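Local atomic coordinates of hypothetical sugar kinase (Cytophaga hutchinsonii, PDB entry 3R8E), a protein that probably phosphorylates sugars, as a putative kinase of the ROK family with a ribonuclease H-like fold. Residues 180-185 and 189-194. Sequence-based numbering, arbitrary orientation.
Sequences MLTTRG and ENQVGI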
loop_
_atom_site.group_PDB
_atom_site.type_symbol
_atom_site.label_atom_id
_atom_site.label_comp_id
_atom_site.label_asym_id
_atom_site.label_seq_id
_atom_site.Cartn_x
_atom_site.Cartn_y
_atom_site.Cartn_z
HETATM N N MSE A 180 7.326 2.251 -7.177
HETATM C CA MSE A 180 6.081 1.666 -7.681
HETATM C C MSE A 180 6.017 1.785 -9.197
HETATM O O MSE A 180 6.567 2.736 -9.764
HETATM C CB MSE A 180 4.860 2.360 -7.063
HETATM C CG MSE A 180 4.666 2.039 -5.606
HETATM SE SE MSE A 180 3.221 3.142 -4.918
HETATM C CE MSE A 180 1.771 2.017 -5.372
ATOM N N LEU A 181 5.354 0.826 -9.857
ATOM C CA LEU A 181 5.183 0.862 -11.305
ATOM C C LEU A 181 4.025 1.778 -11.671
ATOM O O LEU A 181 2.985 1.754 -11.005
ATOM C CB LEU A 181 4.941 -0.552 -11.876
ATOM C CG LEU A 181 5.988 -1.624 -11.559
ATOM C CD1 LEU A 181 5.516 -2.990 -12.036
ATOM C CD2 LEU A 181 7.350 -1.284 -12.185
ATOM N N THR A 182 4.199 2.572 -12.737
ATOM C CA THR A 182 3.176 3.501 -13.226
ATOM C C THR A 182 2.387 2.866 -14.383
ATOM O O THR A 182 2.704 1.750 -14.799
ATOM C CB THR A 182 3.824 4.830 -13.673
ATOM O OG1 THR A 182 4.624 4.597 -14.832
ATOM C CG2 THR A 182 4.651 5.485 -12.580
ATOM N N THR A 183 1.398 3.604 -14.944
ATOM C CA THR A 183 0.598 3.161 -16.101
ATOM C C THR A 183 1.443 3.187 -17.387
ATOM O O THR A 183 0.951 2.800 -18.450
ATOM C CB THR A 183 -0.664 4.019 -16.273
ATOM O OG1 THR A 183 -0.284 5.390 -16.369
ATOM C CG2 THR A 183 -1.682 3.808 -15.161
ATOM N N ARG A 184 2.697 3.674 -17.289
ATOM C CA ARG A 184 3.668 3.740 -18.382
ATOM C C ARG A 184 4.653 2.551 -18.299
ATOM O O ARG A 184 5.414 2.314 -19.241
ATOM C CB ARG A 184 4.427 5.081 -18.348
ATOM C CG ARG A 184 3.704 6.245 -19.032
ATOM C CD ARG A 184 2.765 7.011 -18.110
ATOM N NE ARG A 184 2.368 8.301 -18.681
ATOM C CZ ARG A 184 1.354 9.043 -18.242
ATOM N NH1 ARG A 184 0.603 8.622 -17.232
ATOM N NH2 ARG A 184 1.077 10.206 -18.817
ATOM N N GLY A 185 4.619 1.823 -17.178
ATOM C CA GLY A 185 5.475 0.667 -16.930
ATOM C C GLY A 185 6.757 0.976 -16.178
ATOM O O GLY A 185 7.344 0.078 -15.567
ATOM N N GLU A 189 9.516 7.358 -9.546
ATOM C CA GLU A 189 10.619 8.324 -9.505
ATOM C C GLU A 189 11.375 8.425 -10.841
ATOM O O GLU A 189 11.965 9.472 -11.096
ATOM C CB GLU A 189 11.577 8.115 -8.324
ATOM C CG GLU A 189 12.424 6.860 -8.295
ATOM C CD GLU A 189 13.420 6.886 -7.148
ATOM O OE1 GLU A 189 13.056 7.363 -6.047
ATOM O OE2 GLU A 189 14.574 6.449 -7.355
ATOM N N ASN A 190 11.283 7.409 -11.729
ATOM C CA ASN A 190 11.917 7.515 -13.044
ATOM C C ASN A 190 11.017 8.307 -14.016
ATOM O O ASN A 190 11.426 8.591 -15.145
ATOM C CB ASN A 190 12.291 6.142 -13.599
ATOM C CG ASN A 190 13.496 5.537 -12.913
ATOM O OD1 ASN A 190 14.344 6.236 -12.337
ATOM N ND2 ASN A 190 13.610 4.217 -12.969
ATOM N N GLN A 191 9.809 8.702 -13.554
ATOM C CA GLN A 191 8.868 9.506 -14.334
ATOM C C GLN A 191 8.787 10.941 -13.800
ATOM O O GLN A 191 8.724 11.876 -14.599
ATOM C CB GLN A 191 7.461 8.877 -14.334
ATOM C CG GLN A 191 7.347 7.547 -15.079
ATOM C CD GLN A 191 7.207 7.733 -16.566
ATOM O OE1 GLN A 191 6.130 8.049 -17.080
ATOM N NE2 GLN A 191 8.293 7.526 -17.292
ATOM N N VAL A 192 8.776 11.122 -12.460
ATOM C CA VAL A 192 8.594 12.455 -11.869
ATOM C C VAL A 192 9.825 12.988 -11.099
ATOM O O VAL A 192 9.787 14.145 -10.679
ATOM C CB VAL A 192 7.313 12.560 -10.988
ATOM C CG1 VAL A 192 6.058 12.224 -11.789
ATOM C CG2 VAL A 192 7.412 11.700 -9.735
ATOM N N GLY A 193 10.886 12.185 -10.949
ATOM C CA GLY A 193 12.129 12.629 -10.316
ATOM C C GLY A 193 12.702 13.816 -11.079
ATOM O O GLY A 193 12.537 13.883 -12.296
ATOM N N ILE A 194 13.326 14.778 -10.370
ATOM C CA ILE A 194 13.847 16.051 -10.910
ATOM C C ILE A 194 14.592 15.877 -12.259
ATOM O O ILE A 194 14.238 16.568 -13.216
ATOM C CB ILE A 194 14.709 16.827 -9.862
ATOM C CG1 ILE A 194 13.803 17.428 -8.754
ATOM C CG2 ILE A 194 15.565 17.930 -10.515
ATOM C CD1 ILE A 194 14.547 18.106 -7.540
#
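Thr182, Arg184 and Gln191 carry a small contact in which a single glutamine reaches from the short helix 189-192 to a type I beta turn running from Thr182 to Gly185. In this putative ROK-family sugar kinase both elements follow strand 165-166. Glu189 opens the one-turn helix, and its OE1 accepts a hydrogen bond from Val156 N. Gln191 then reaches across. Its first torsion (chi1 -67°) sets Gln191 CG beside the backbone N and in van der Waals contact with Thr182 OG1, 4.0 Å away. That hydroxyl also bonds to Lys186 O, and Thr182 OG1 accepts from Arg184 N at 3.3 Å, an ST turn. The turn is closed by Gly185 N bonding to Thr182 O at 3.1 Å. A bend at chi2 (-81°) directs the glutamine amide to Arg184, whose CB, CG and CD pass obliquely by Gln191 OE1, with Arg184 CG 3.6 Å from that oxygen; the amide plane is tilted 49° from the guanidinium. Beyond it, Val192 turns to Ile247 of helix 235-259, a residue that Arg184 also touches. Gly193, the first residue past helix 189-192, sits at the N-cap position of helix 194-207, and Gly193 N bonds back to Glu189 O at 2.9 Å.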